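PDB 3KUX: putative oxidoreductase from Yersinia pestis, which is a probable NAD(P)-dependent oxidoreductase of unknown substrate, with a Rossmann nucleotide-binding domain followed by a C-terminal alpha/beta domain. Local coordinates for residues T138-E142 with G143-N147; T283-D287 with N288-E292. All coordinates share one frame; numbering follows the deposited sequence.

Contact 1 of 2, residues T138-E142 with G143-N147; sequences TLLAE and GSLGN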
ATOM      1  N   THR A 138      11.307   1.950  13.332  1.00  8.33           N
ATOM      2  CA  THR A 138      12.581   1.849  14.027  1.00  9.51           C
ATOM      3  C   THR A 138      12.638   2.757  15.252  1.00 11.49           C
ATOM      4  O   THR A 138      13.200   2.386  16.285  1.00 13.31           O
ATOM      5  CB  THR A 138      13.749   2.183  13.083  1.00  9.91           C
ATOM      6  OG1 THR A 138      13.630   1.402  11.887  1.00 11.38           O
ATOM      7  CG2 THR A 138      15.075   1.879  13.744  1.00  7.87           C
ATOM      8  N   LEU A 139      12.057   3.947  15.140  1.00 12.09           N
ATOM      9  CA  LEU A 139      12.040   4.887  16.260  1.00 12.30           C
ATOM     10  C   LEU A 139      11.228   4.358  17.445  1.00 12.95           C
ATOM     11  O   LEU A 139      11.617   4.523  18.602  1.00 13.06           O
ATOM     12  CB  LEU A 139      11.498   6.246  15.816  1.00 11.24           C
ATOM     13  CG  LEU A 139      11.324   7.291  16.920  1.00  9.49           C
ATOM     14  CD1 LEU A 139      12.673   7.725  17.464  1.00  6.40           C
ATOM     15  CD2 LEU A 139      10.526   8.489  16.419  1.00  8.07           C
ATOM     16  N   LEU A 140      10.096   3.728  17.151  1.00 14.27           N
ATOM     17  CA  LEU A 140       9.243   3.179  18.195  1.00 15.52           C
ATOM     18  C   LEU A 140       9.915   1.969  18.821  1.00 18.51           C
ATOM     19  O   LEU A 140       9.826   1.752  20.029  1.00 21.46           O
ATOM     20  CB  LEU A 140       7.883   2.772  17.629  1.00 13.30           C
ATOM     21  CG  LEU A 140       7.080   3.856  16.908  1.00 14.44           C
ATOM     22  CD1 LEU A 140       5.764   3.290  16.392  1.00  8.32           C
ATOM     23  CD2 LEU A 140       6.840   5.068  17.810  1.00  6.48           C
ATOM     24  N   ALA A 141      10.591   1.179  17.994  1.00 19.05           N
ATOM     25  CA  ALA A 141      11.236  -0.033  18.469  1.00 18.37           C
ATOM     26  C   ALA A 141      12.308   0.302  19.498  1.00 18.87           C
ATOM     27  O   ALA A 141      12.555  -0.472  20.421  1.00 19.06           O
ATOM     28  CB  ALA A 141      11.832  -0.811  17.305  1.00 17.16           C
ATOM     29  N   GLU A 142      12.934   1.464  19.342  1.00 19.38           N
ATOM     30  CA  GLU A 142      14.013   1.865  20.239  1.00 21.44           C
ATOM     31  C   GLU A 142      13.506   2.563  21.500  1.00 19.94           C
ATOM     32  O   GLU A 142      14.193   2.594  22.515  1.00 20.74           O
ATOM     33  CB  GLU A 142      15.049   2.707  19.493  1.00 23.18           C
ATOM     34  CG  GLU A 142      15.641   1.960  18.293  1.00 33.04           C
ATOM     35  CD  GLU A 142      16.828   2.671  17.666  1.00 44.96           C
ATOM     36  OE1 GLU A 142      17.273   3.700  18.222  1.00 51.39           O
ATOM     37  OE2 GLU A 142      17.315   2.196  16.615  1.00 39.73           O
ATOM     38  N   GLY A 143      12.301   3.115  21.431  1.00 17.76           N
ATOM     39  CA  GLY A 143      11.603   3.566  22.626  1.00 16.31           C
ATOM     40  C   GLY A 143      11.945   4.933  23.190  1.00 17.06           C
ATOM     41  O   GLY A 143      11.517   5.265  24.297  1.00 18.43           O
ATOM     42  N   SER A 144      12.689   5.746  22.448  1.00 15.63           N
ATOM     43  CA  SER A 144      13.043   7.078  22.952  1.00 15.13           C
ATOM     44  C   SER A 144      11.847   8.019  23.182  1.00 13.37           C
ATOM     45  O   SER A 144      11.895   8.869  24.068  1.00 14.47           O
ATOM     46  CB  SER A 144      14.126   7.749  22.091  1.00 16.07           C
ATOM     47  OG  SER A 144      13.760   7.819  20.723  1.00 23.15           O
ATOM     48  N   LEU A 145      10.778   7.871  22.400  1.00 11.76           N
ATOM     49  CA  LEU A 145       9.576   8.699  22.599  1.00 10.86           C
ATOM     50  C   LEU A 145       8.808   8.307  23.857  1.00 10.21           C
ATOM     51  O   LEU A 145       7.889   9.013  24.278  1.00  9.52           O
ATOM     52  CB  LEU A 145       8.634   8.626  21.392  1.00  8.29           C
ATOM     53  CG  LEU A 145       9.215   9.007  20.030  1.00 12.41           C
ATOM     54  CD1 LEU A 145       8.184   8.809  18.924  1.00  6.73           C
ATOM     55  CD2 LEU A 145       9.736  10.438  20.038  1.00  6.00           C
ATOM     56  N   GLY A 146       9.187   7.178  24.449  1.00 10.23           N
ATOM     57  CA  GLY A 146       8.500   6.651  25.627  1.00 10.14           C
ATOM     58  C   GLY A 146       7.265   5.875  25.217  1.00 10.25           C
ATOM     59  O   GLY A 146       7.247   5.233  24.165  1.00  8.67           O
ATOM     60  N   ASN A 147       6.230   5.931  26.046  1.00 11.27           N
ATOM     61  CA  ASN A 147       4.935   5.377  25.670  1.00 13.16           C
ATOM     62  C   ASN A 147       4.225   6.303  24.686  1.00 13.46           C
ATOM     63  O   ASN A 147       3.937   7.459  25.005  1.00 14.96           O
ATOM     64  CB  ASN A 147       4.066   5.155  26.907  1.00 12.89           C
ATOM     65  CG  ASN A 147       4.783   4.362  27.984  1.00 16.52           C
ATOM     66  OD1 ASN A 147       4.960   4.841  29.108  1.00 19.34           O
ATOM     67  ND2 ASN A 147       5.215   3.150  27.642  1.00  7.46           N
TER
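Gly143 takes over exactly where helix 131-142 runs out: its N donates to Leu139 O at 3.2 Å, so the last turn of the helix is still closed by an i to i+4 bond. Gly143 is also the first residue to leave helical geometry; its positive phi (83°), a backbone setting that glycine readily takes, breaks the helical path, and the chain passes into a beta turn.

Ser144 follows, and its OG lies alongside a methyl of Leu139, 3.4 Å from CD1, as a van der Waals neighbour. With Leu145 it fills the middle of the turn, which is of type I and runs from Gly143 to Gly146, closed by Gly146 N to Gly143 O at 3.0 Å.

The turn delivers Leu145 to the flank of the helix, where it is buried. Its CD1 packs on Leu139 CD2, and the two side chains cross at about a right angle. Leu139 can meet it because its CG is anti to the backbone N (chi1 175°), which carries CG and its two methyls toward the turn. Leu140 joins from farther round the helix, its CD2 4.1 Å from Leu145 CD1.

Past Gly146, whose phi is again positive, the chain heads for strand 148-156. Leu145 hydrogen-bonds through its backbone to Gln247, and Asn147 N hydrogen-bonds to the Thr246 hydroxyl oxygen, so that the end of the turn is held against the segment that links strands 241-245 and 248-252.

Contact 2 of 2, residues T283-D287 with N288-E292; sequences TLSHD and NVLTE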
ATOM      1  N   THR A 283      12.070  15.357  19.325  1.00 10.11           N
ATOM      2  CA  THR A 283      12.141  16.236  20.485  1.00 10.67           C
ATOM      3  C   THR A 283      12.040  15.411  21.753  1.00 12.19           C
ATOM      4  O   THR A 283      11.055  14.700  21.958  1.00 13.96           O
ATOM      5  CB  THR A 283      11.006  17.262  20.481  1.00  9.88           C
ATOM      6  OG1 THR A 283      11.051  18.020  19.266  1.00 11.87           O
ATOM      7  CG2 THR A 283      11.132  18.193  21.669  1.00  7.59           C
ATOM      8  N   LEU A 284      13.059  15.497  22.603  1.00 12.54           N
ATOM      9  CA  LEU A 284      13.088  14.691  23.813  1.00 13.37           C
ATOM     10  C   LEU A 284      13.169  15.532  25.076  1.00 15.65           C
ATOM     11  O   LEU A 284      13.820  16.575  25.103  1.00 14.65           O
ATOM     12  CB  LEU A 284      14.252  13.708  23.768  1.00 12.37           C
ATOM     13  CG  LEU A 284      14.269  12.784  22.551  1.00 12.68           C
ATOM     14  CD1 LEU A 284      15.509  11.906  22.573  1.00  3.53           C
ATOM     15  CD2 LEU A 284      12.995  11.949  22.494  1.00  6.96           C
ATOM     16  N   SER A 285      12.493  15.062  26.117  1.00 19.13           N
ATOM     17  CA  SER A 285      12.569  15.673  27.429  1.00 24.07           C
ATOM     18  C   SER A 285      13.554  14.869  28.260  1.00 27.62           C
ATOM     19  O   SER A 285      13.283  13.718  28.593  1.00 27.45           O
ATOM     20  CB  SER A 285      11.195  15.653  28.094  1.00 23.63           C
ATOM     21  OG  SER A 285      11.180  16.450  29.265  1.00 28.69           O
ATOM     22  N   HIS A 286      14.700  15.461  28.582  1.00 33.70           N
ATOM     23  CA  HIS A 286      15.741  14.732  29.305  1.00 39.61           C
ATOM     24  C   HIS A 286      15.755  15.040  30.796  1.00 41.28           C
ATOM     25  O   HIS A 286      15.543  14.151  31.621  1.00 43.50           O
ATOM     26  CB  HIS A 286      17.124  14.987  28.697  1.00 40.84           C
ATOM     27  CG  HIS A 286      18.242  14.330  29.448  1.00 48.79           C
ATOM     28  ND1 HIS A 286      19.213  15.045  30.117  1.00 53.72           N
ATOM     29  CD2 HIS A 286      18.537  13.021  29.646  1.00 53.72           C
ATOM     30  CE1 HIS A 286      20.061  14.208  30.689  1.00 55.04           C
ATOM     31  NE2 HIS A 286      19.673  12.973  30.418  1.00 56.54           N
ATOM     32  N   ASP A 287      16.021  16.291  31.143  1.00 41.82           N
ATOM     33  CA  ASP A 287      16.032  16.693  32.540  1.00 43.24           C
ATOM     34  C   ASP A 287      15.135  17.904  32.725  1.00 42.82           C
ATOM     35  O   ASP A 287      15.580  18.960  33.179  1.00 42.45           O
ATOM     36  CB  ASP A 287      17.458  16.995  33.009  1.00 44.31           C
ATOM     37  CG  ASP A 287      18.240  15.734  33.354  1.00 48.72           C
ATOM     38  OD1 ASP A 287      17.604  14.722  33.715  1.00 52.51           O
ATOM     39  OD2 ASP A 287      19.488  15.756  33.271  1.00 50.49           O
ATOM     40  N   ASN A 288      13.866  17.741  32.369  1.00 41.68           N
ATOM     41  CA  ASN A 288      12.925  18.849  32.395  1.00 40.96           C
ATOM     42  C   ASN A 288      13.308  19.895  31.361  1.00 38.26           C
ATOM     43  O   ASN A 288      12.816  21.020  31.382  1.00 37.72           O
ATOM     44  CB  ASN A 288      12.853  19.470  33.789  1.00 42.39           C
ATOM     45  CG  ASN A 288      12.210  18.545  34.803  1.00 46.25           C
ATOM     46  OD1 ASN A 288      11.943  17.375  34.515  1.00 48.63           O
ATOM     47  ND2 ASN A 288      11.951  19.064  35.997  1.00 49.20           N
ATOM     48  N   VAL A 289      14.198  19.506  30.457  1.00 35.89           N
ATOM     49  CA  VAL A 289      14.580  20.353  29.341  1.00 33.00           C
ATOM     50  C   VAL A 289      14.264  19.636  28.037  1.00 30.85           C
ATOM     51  O   VAL A 289      14.456  18.426  27.927  1.00 30.93           O
ATOM     52  CB  VAL A 289      16.079  20.696  29.385  1.00 33.32           C
ATOM     53  CG1 VAL A 289      16.567  21.146  28.014  1.00 33.04           C
ATOM     54  CG2 VAL A 289      16.340  21.763  30.431  1.00 33.95           C
ATOM     55  N   LEU A 290      13.766  20.384  27.060  1.00 28.45           N
ATOM     56  CA  LEU A 290      13.471  19.821  25.749  1.00 26.30           C
ATOM     57  C   LEU A 290      14.616  20.080  24.782  1.00 26.98           C
ATOM     58  O   LEU A 290      14.959  21.224  24.504  1.00 28.20           O
ATOM     59  CB  LEU A 290      12.171  20.393  25.187  1.00 23.21           C
ATOM     60  CG  LEU A 290      10.902  20.080  25.977  1.00 19.65           C
ATOM     61  CD1 LEU A 290       9.698  20.737  25.328  1.00 16.81           C
ATOM     62  CD2 LEU A 290      10.695  18.587  26.093  1.00 14.88           C
ATOM     63  N   THR A 291      15.212  19.004  24.288  1.00 27.61           N
ATOM     64  CA  THR A 291      16.245  19.089  23.276  1.00 29.07           C
ATOM     65  C   THR A 291      15.600  18.638  21.983  1.00 29.07           C
ATOM     66  O   THR A 291      14.515  18.065  21.999  1.00 30.35           O
ATOM     67  CB  THR A 291      17.409  18.121  23.577  1.00 30.14           C
ATOM     68  OG1 THR A 291      17.340  17.671  24.939  1.00 32.32           O
ATOM     69  CG2 THR A 291      18.750  18.794  23.319  1.00 32.99           C
ATOM     70  N   GLU A 292      16.258  18.876  20.858  1.00 28.87           N
ATOM     71  CA  GLU A 292      15.746  18.372  19.592  1.00 26.30           C
ATOM     72  C   GLU A 292      16.859  18.181  18.571  1.00 24.73           C
ATOM     73  O   GLU A 292      17.849  18.912  18.570  1.00 24.07           O
ATOM     74  CB  GLU A 292      14.659  19.296  19.039  1.00 25.74           C
ATOM     75  CG  GLU A 292      15.176  20.606  18.475  1.00 29.21           C
ATOM     76  CD  GLU A 292      14.075  21.443  17.840  1.00 40.16           C
ATOM     77  OE1 GLU A 292      12.955  21.485  18.399  1.00 39.57           O
ATOM     78  OE2 GLU A 292      14.334  22.058  16.781  1.00 40.19           O
TER
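Thr283 and Glu292 face each other as a non-hydrogen-bonded antiparallel pair, their side chains side by side and pointing the same way, with Thr283 OG1 3.8 Å from Glu292 CB. The CG2 branch of Thr283, anti to its own N, instead leans over the backbone near Thr291 O.

Leu284 makes the hydrogen-bonded pair with Thr291. Its N donates to Thr291 O at 3.0 Å, and its O receives Thr291 N at 2.9 Å. The same carbonyl also takes a CA-H contact from Leu290. This is a beta hairpin at the margin of the C-terminal domain's mixed sheet, strand 290-295 being outermost, with Thr283 and Ser285 hydrogen-bonding through their backbones to Ser249 and Gln247.

Ser285 pairs with Leu290 in the non-hydrogen-bonded manner, both side chains on the face that carries Thr283 and Glu292, and its CB rests 3.6 Å from Leu290 CD2, one methyl reaching across the strands.

His286 N gives the last rung, 3.0 Å to Val289 O. Asp287 OD1 then sits over one face of the His286 ring, toward its rim, and the chain reverses through Asp287 and Asn288, the latter with positive phi (66°).

In the fold
Following the chain from the N terminus, contact 1 comes first and is complete well before contact 2 begins, so the two lie in series, neither enclosing nor crossing the other. Contact 1 ends helix 131-142 and turns the chain into strand 148-156, in the middle of the mixed sheet; contact 2 closes the hairpin of strands 280-285 and 290-295 at that sheet's margin. Their centres are about 15 Å apart, yet they touch: Ser144 O packs 3.6 Å from Leu284 CD2. Gln247, between strands 241-245 and 248-252, forms backbone hydrogen bonds with both Leu145 and Ser285, joining the post-helix turn and the hairpin through a third connection.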